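Local coordinates for protein 3-hydroxyisobutyryl-CoA hydrolase (Mycobacterium thermoresistibile, PDB 4HDT) that probably hydrolyses 3-hydroxyisobutyryl-CoA to 3-hydroxyisobutyrate and free CoA, and binds zinc ions, at residues L33-V38 with G84-R89; I230-T235 with R247-P252; A280-Q283 with D287-R290. All blocks are in the same frame, centred on the assembly; numbering follows the deposited sequence.

Contacts 1, 2 and 3 follow one another along the chain, all within a crotonase-like fold. Contact 1 lies at the first turns of helices 35-49 and 85-103, in the part of the chain that supplies all strands of the mixed sheet; contacts 2 and 3 fall in the helical part that follows. The centres of contacts 1 and 2 are about 39 Å apart, on opposite sides of the chain's centre; contact 3 lies about 22 Å from contact 1 and 28 Å from contact 2, centre to centre. Helix 85-103, carrying Glu86 of one zinc site, packs on the later helix 285-299 through Tyr95 and Ala99, though the nearest atoms of contacts 1 and 3 stay about 10 Å apart.

Contact 1. Residues L33-V38 with G84-R89; sequences LTHGMV and GAEARR. With ZN (zinc ion), chain D; ACT (acetate ion), chain H.
His35 and Glu86 meet through a shared zinc ion, a metal bridge between the first turns of two helices. His35 ND1 binds the zinc at 2.1 Å and Glu86 OE1 does so at 2.0 Å. On the glutamate side, CG leaves anti to the backbone N (chi1 166°) and a bend at chi2 then swings the carboxylate toward the histidine. Ring and carboxylate planes stand 56° apart, with Glu86 OE2 left 3.3 Å from His35 CB. This surface site is one of several zinc sites in this crotonase-superfamily chain, and it links the starts of helices 35-49 and 85-103 without a direct hydrogen bond between the two segments. Nonpolar contact comes from Arg89, whose methylene CG lies 3.6 Å from His35 CE1, at a slant to the ring. The far nitrogen of that ring, NE2, hydrogen-bonds Asp93, which also forms a salt bridge with Arg89, so one aspartate steadies both partners. Hydrogen bonding at the helix start involves an acetate, probably from the crystallisation liquor: His35 N donates to its O atom at 3.0 Å, with an angle of 137°. One residue earlier, Thr34 and Met37 form a capping box, in which Met37 N donates to Thr34 OG1 over 3.1 Å and Thr34 N returns a weak bond to Met37 SD.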
# COMPACT_ATOMS: atom_id res chain seq x y z
N LEU A 33 -1.62 4.94 10.59
CA LEU A 33 -2.60 6.00 10.28
C LEU A 33 -3.89 5.81 11.06
O LEU A 33 -4.49 4.73 11.05
CB LEU A 33 -2.99 5.99 8.80
CG LEU A 33 -1.85 6.13 7.83
CD1 LEU A 33 -2.44 6.07 6.41
CD2 LEU A 33 -1.16 7.46 8.03
N THR A 34 -4.33 6.90 11.66
CA THR A 34 -5.64 6.98 12.27
C THR A 34 -6.57 7.74 11.31
O THR A 34 -6.13 8.39 10.35
CB THR A 34 -5.59 7.78 13.58
OG1 THR A 34 -5.19 9.12 13.31
CG2 THR A 34 -4.64 7.15 14.61
N HIS A 35 -7.85 7.73 11.65
CA HIS A 35 -8.81 8.44 10.83
C HIS A 35 -8.49 9.93 10.91
O HIS A 35 -8.55 10.67 9.91
CB HIS A 35 -10.20 8.09 11.33
CG HIS A 35 -11.28 8.59 10.45
ND1 HIS A 35 -12.61 8.51 10.78
CD2 HIS A 35 -11.23 9.14 9.21
CE1 HIS A 35 -13.33 9.02 9.80
NE2 HIS A 35 -12.52 9.39 8.82
N GLY A 36 -8.13 10.41 12.10
CA GLY A 36 -7.72 11.78 12.28
C GLY A 36 -6.56 12.25 11.42
O GLY A 36 -6.56 13.35 10.86
N MET A 37 -5.56 11.38 11.29
CA MET A 37 -4.41 11.72 10.45
C MET A 37 -4.80 11.84 8.99
O MET A 37 -4.33 12.76 8.28
CB MET A 37 -3.30 10.66 10.64
CG MET A 37 -2.69 10.64 12.04
SD MET A 37 -1.78 9.15 12.48
CE MET A 37 -0.31 9.26 11.46
N VAL A 38 -5.58 10.88 8.52
CA VAL A 38 -6.15 10.93 7.15
C VAL A 38 -6.91 12.23 6.90
O VAL A 38 -6.68 12.92 5.90
CB VAL A 38 -7.00 9.66 6.88
CG1 VAL A 38 -7.93 9.83 5.71
CG2 VAL A 38 -6.08 8.45 6.72
N GLY A 84 -18.99 -2.15 11.93
CA GLY A 84 -18.16 -1.75 10.78
C GLY A 84 -18.20 -0.25 10.41
O GLY A 84 -17.59 0.19 9.44
N ALA A 85 -18.94 0.55 11.15
CA ALA A 85 -19.16 1.96 10.75
C ALA A 85 -17.88 2.80 10.65
O ALA A 85 -17.68 3.52 9.66
CB ALA A 85 -20.15 2.62 11.68
N GLU A 86 -17.00 2.71 11.64
CA GLU A 86 -15.74 3.46 11.61
C GLU A 86 -14.80 2.97 10.54
O GLU A 86 -14.15 3.77 9.89
CB GLU A 86 -15.02 3.44 12.97
CG GLU A 86 -13.56 3.90 12.96
CD GLU A 86 -13.34 5.40 12.72
OE1 GLU A 86 -14.27 6.21 12.66
OE2 GLU A 86 -12.15 5.75 12.50
N ALA A 87 -14.72 1.65 10.37
CA ALA A 87 -13.90 1.13 9.29
C ALA A 87 -14.36 1.67 7.93
O ALA A 87 -13.55 2.13 7.13
CB ALA A 87 -13.87 -0.39 9.27
N ARG A 88 -15.65 1.59 7.65
CA ARG A 88 -16.14 2.10 6.38
C ARG A 88 -15.91 3.60 6.20
O ARG A 88 -15.51 4.08 5.12
CB ARG A 88 -17.60 1.75 6.17
CG ARG A 88 -17.80 0.26 5.99
CD ARG A 88 -19.21 -0.02 5.52
NE ARG A 88 -20.14 0.25 6.59
CZ ARG A 88 -20.50 -0.63 7.52
NH1 ARG A 88 -20.06 -1.88 7.47
NH2 ARG A 88 -21.34 -0.26 8.46
N ARG A 89 -16.12 4.37 7.26
CA ARG A 89 -15.91 5.79 7.12
C ARG A 89 -14.43 6.09 6.93
O ARG A 89 -14.07 6.97 6.15
CB ARG A 89 -16.43 6.53 8.32
CG ARG A 89 -16.40 8.05 8.11
CD ARG A 89 -17.30 8.52 6.95
NE ARG A 89 -16.76 9.72 6.33
CZ ARG A 89 -17.37 10.48 5.41
NH1 ARG A 89 -18.61 10.18 5.00
NH2 ARG A 89 -16.75 11.55 4.91
ZN ZN D . -13.78 8.09 12.46
C ACT H . -9.10 4.26 12.16
O ACT H . -8.82 5.22 12.95
OXT ACT H . -10.28 3.94 11.91
CH3 ACT H . -8.02 3.42 11.53

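Contact 2. Residues I230-T235 with R247-P252; sequences IDECYT and RAHDAP
Cys233 and His249, whose CA atoms are 7.8 Å apart, mark the nearest approach of two backbones near the ends of helices 227-233 and 239-249. Past these residues both chains leave helical geometry, at Tyr234 on one side and, with a positive phi, at Asp250 on the other. The polar half of the contact pairs Glu232 with His249. Glu232 sets CG anti to its own N (chi1 174°) and runs out extended, which carries the carboxylate across to the imidazole; the two planes meet almost at a right angle, 88° apart. Both carboxylate oxygens lie near the same ring nitrogen, but the closer one is not the acceptor: Glu232 OE1 is 3.1 Å from His249 ND1 at a poor angle. The bond that does form, from His249 ND1 to Glu232 OE2, is weak, with a length of 3.4 Å and an angle of 129°. Deeper in, Cys233 SG rests 4.0 Å from His249 CB. The sulfur also lies obliquely to the imidazole, 5.2 Å from the ring centroid, making a sulfur-aromatic contact. Cys233 is buried further by Ala245 and Leu246 of helix 239-249, while His249 touches Ala254 of helix 252-261, so the histidine lies where three successive helices of the later part of the chain come together. A carboxylate so near might favour a protonated imidazole, but the long, bent bond would fix the ring's orientation only loosely, and any charge attraction at this exposed glutamate is probably softened by solvent, with the sulfur contact supplying the apolar share.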
# COMPACT_ATOMS: atom_id res chain seq x y z
N ILE A 230 9.07 -16.02 -11.34
CA ILE A 230 7.81 -15.36 -11.01
C ILE A 230 6.85 -15.40 -12.20
O ILE A 230 5.74 -15.86 -12.08
CB ILE A 230 8.06 -13.92 -10.49
CG1 ILE A 230 8.71 -13.97 -9.11
CG2 ILE A 230 6.74 -13.16 -10.38
CD1 ILE A 230 9.31 -12.65 -8.62
N ASP A 231 7.32 -14.96 -13.37
CA ASP A 231 6.47 -14.97 -14.56
C ASP A 231 6.08 -16.40 -14.97
O ASP A 231 4.97 -16.62 -15.45
CB ASP A 231 7.19 -14.28 -15.72
CG ASP A 231 7.23 -12.79 -15.58
OD1 ASP A 231 6.77 -12.23 -14.55
OD2 ASP A 231 7.73 -12.15 -16.55
N GLU A 232 6.98 -17.36 -14.75
CA GLU A 232 6.71 -18.76 -15.02
C GLU A 232 5.58 -19.30 -14.17
O GLU A 232 4.75 -20.06 -14.63
CB GLU A 232 7.97 -19.59 -14.70
CG GLU A 232 7.87 -21.12 -14.78
CD GLU A 232 9.13 -21.84 -14.31
OE1 GLU A 232 10.11 -21.12 -13.99
OE2 GLU A 232 9.16 -23.10 -14.29
N CYS A 233 5.61 -18.96 -12.90
CA CYS A 233 4.79 -19.65 -11.92
C CYS A 233 3.50 -18.94 -11.61
O CYS A 233 2.53 -19.59 -11.19
CB CYS A 233 5.59 -19.90 -10.63
SG CYS A 233 6.98 -21.04 -10.87
N TYR A 234 3.46 -17.62 -11.77
CA TYR A 234 2.27 -16.86 -11.38
C TYR A 234 1.27 -16.68 -12.52
O TYR A 234 0.36 -15.88 -12.39
CB TYR A 234 2.67 -15.52 -10.74
CG TYR A 234 3.21 -15.59 -9.31
CD1 TYR A 234 4.54 -15.82 -9.05
CD2 TYR A 234 2.36 -15.40 -8.24
CE1 TYR A 234 5.03 -15.84 -7.74
CE2 TYR A 234 2.81 -15.43 -6.94
CZ TYR A 234 4.14 -15.63 -6.67
OH TYR A 234 4.63 -15.63 -5.41
N THR A 235 1.40 -17.42 -13.63
CA THR A 235 0.39 -17.35 -14.68
C THR A 235 -0.80 -18.30 -14.48
O THR A 235 -1.76 -18.24 -15.28
CB THR A 235 1.02 -17.61 -16.04
OG1 THR A 235 1.78 -18.81 -15.96
CG2 THR A 235 1.90 -16.46 -16.40
N ARG A 247 6.10 -24.89 -6.44
CA ARG A 247 6.72 -26.09 -5.87
C ARG A 247 7.37 -26.92 -6.93
O ARG A 247 8.47 -27.44 -6.72
CB ARG A 247 5.73 -26.90 -5.05
CG ARG A 247 5.27 -26.11 -3.83
CD ARG A 247 5.02 -26.94 -2.63
NE ARG A 247 4.61 -26.17 -1.46
CZ ARG A 247 5.41 -25.45 -0.66
NH1 ARG A 247 6.70 -25.31 -0.91
NH2 ARG A 247 4.88 -24.84 0.38
N ALA A 248 6.71 -27.05 -8.08
CA ALA A 248 7.26 -27.85 -9.15
C ALA A 248 8.56 -27.28 -9.72
O ALA A 248 9.41 -28.08 -10.17
CB ALA A 248 6.25 -28.10 -10.26
N HIS A 249 8.74 -25.95 -9.72
CA HIS A 249 9.96 -25.31 -10.23
C HIS A 249 11.19 -25.77 -9.47
O HIS A 249 12.28 -25.85 -10.05
CB HIS A 249 9.81 -23.79 -10.33
CG HIS A 249 11.06 -23.05 -10.70
ND1 HIS A 249 11.59 -23.04 -11.98
CD2 HIS A 249 11.80 -22.17 -10.00
CE1 HIS A 249 12.63 -22.23 -12.02
NE2 HIS A 249 12.79 -21.70 -10.82
N ASP A 250 10.98 -26.18 -8.21
CA ASP A 250 11.99 -26.97 -7.47
C ASP A 250 13.26 -26.17 -7.28
O ASP A 250 14.36 -26.63 -7.62
CB ASP A 250 12.29 -28.30 -8.21
CG ASP A 250 12.84 -29.43 -7.31
OD1 ASP A 250 13.01 -29.26 -6.07
OD2 ASP A 250 13.06 -30.50 -7.88
N ALA A 251 13.13 -24.96 -6.75
CA ALA A 251 14.29 -24.11 -6.47
C ALA A 251 13.98 -23.31 -5.22
O ALA A 251 12.80 -23.11 -4.88
CB ALA A 251 14.60 -23.18 -7.61
N PRO A 252 15.03 -22.88 -4.51
CA PRO A 252 14.78 -22.32 -3.18
C PRO A 252 13.89 -21.06 -3.15
O PRO A 252 12.99 -21.00 -2.29
CB PRO A 252 16.20 -22.03 -2.66
CG PRO A 252 17.05 -23.01 -3.36
CD PRO A 252 16.47 -23.14 -4.73

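Contact 3. Residues A280-Q283 with D287-R290; sequences AKLQ and DTLR
Leu282 and Thr288 form the centre of this contact, their CA atoms 6.4 Å apart, where the loop after helix 266-279 passes beside the first turns of helix 285-299. The chain needs only a short connection to come back on itself, and Leu282 lies against the start of the helix. Its side chain sets out toward the helix, with CG anti to the carbonyl carbon (chi1 -56°), from where CD1 reaches the helical backbone, 3.8 Å from Thr288 CA. CD1 also comes within 4.0 Å of Asp287 O. The threonine hydroxyl flanks the same leucine, with Thr288 OG1 3.7 Å from Leu282 CB. No direct hydrogen bond crosses the contact; a water takes that part, donating to Thr288 OG1 at 2.7 Å and to Leu282 O at 3.2 Å. Thr288 OG1 is hydrogen-bonded as well to Ser284 O, and Leu282 O to Arg159, so each end of the water bridge has a second partner. Along the helix, Arg290 grips Asp287 side-on: its NE and NH2 both donate to Asp287 OD1, and that oxygen lies close to the guanidinium plane; Arg290 NE meets Asp287 OD1 at 3.0 Å as a salt bridge. Around this turn, Thr288 packs on Thr154 and Tyr155 of helix 153-158, Ala280 touches Ser158 of that same helix, and Leu289 leans on Tyr95 and Ala99 of helix 85-103.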
# COMPACT_ATOMS: atom_id res chain seq x y z
N ALA A 280 -6.31 -4.78 -13.40
CA ALA A 280 -5.51 -4.65 -14.62
C ALA A 280 -6.36 -4.17 -15.79
O ALA A 280 -5.81 -3.67 -16.78
CB ALA A 280 -4.80 -5.95 -14.94
N LYS A 281 -7.68 -4.32 -15.71
CA LYS A 281 -8.60 -3.87 -16.80
C LYS A 281 -9.22 -2.49 -16.56
O LYS A 281 -10.06 -2.01 -17.36
CB LYS A 281 -9.72 -4.87 -16.95
CG LYS A 281 -9.26 -6.31 -17.12
CD LYS A 281 -10.47 -7.21 -17.16
CE LYS A 281 -10.05 -8.63 -17.45
NZ LYS A 281 -11.21 -9.53 -17.26
N LEU A 282 -8.86 -1.86 -15.44
CA LEU A 282 -9.37 -0.55 -15.11
C LEU A 282 -8.30 0.52 -15.30
O LEU A 282 -7.27 0.51 -14.62
CB LEU A 282 -9.83 -0.53 -13.64
CG LEU A 282 -10.88 -1.57 -13.24
CD1 LEU A 282 -11.05 -1.48 -11.73
CD2 LEU A 282 -12.20 -1.33 -13.97
N GLN A 283 -8.62 1.52 -16.11
CA GLN A 283 -7.74 2.64 -16.37
C GLN A 283 -7.64 3.64 -15.22
O GLN A 283 -6.60 4.24 -15.06
CB GLN A 283 -8.19 3.41 -17.63
N ASP A 287 -11.87 4.37 -10.20
CA ASP A 287 -12.61 3.14 -10.44
C ASP A 287 -12.00 1.96 -9.71
O ASP A 287 -12.72 1.08 -9.20
CB ASP A 287 -12.70 2.84 -11.92
CG ASP A 287 -13.57 3.82 -12.68
OD1 ASP A 287 -14.23 4.69 -12.05
OD2 ASP A 287 -13.54 3.70 -13.93
N THR A 288 -10.68 1.92 -9.61
CA THR A 288 -10.01 0.86 -8.90
C THR A 288 -10.31 0.94 -7.40
O THR A 288 -10.59 -0.08 -6.73
CB THR A 288 -8.49 0.90 -9.17
OG1 THR A 288 -8.25 0.88 -10.58
CG2 THR A 288 -7.79 -0.27 -8.57
N LEU A 289 -10.22 2.13 -6.86
CA LEU A 289 -10.56 2.33 -5.43
C LEU A 289 -12.01 1.95 -5.16
O LEU A 289 -12.34 1.52 -4.08
CB LEU A 289 -10.30 3.77 -5.01
CG LEU A 289 -8.80 4.11 -4.92
CD1 LEU A 289 -8.52 5.61 -4.96
CD2 LEU A 289 -8.21 3.51 -3.68
N ARG A 290 -12.92 2.20 -6.11
CA ARG A 290 -14.32 1.80 -5.90
C ARG A 290 -14.46 0.29 -5.72
O ARG A 290 -15.24 -0.17 -4.91
CB ARG A 290 -15.21 2.17 -7.10
CG ARG A 290 -15.43 3.62 -7.32
CD ARG A 290 -16.34 3.76 -8.56
NE ARG A 290 -15.85 4.76 -9.50
CZ ARG A 290 -16.18 6.05 -9.44
NH1 ARG A 290 -17.00 6.53 -8.49
NH2 ARG A 290 -15.64 6.87 -10.31
O HOH W 1 -6.22 -0.46 -11.76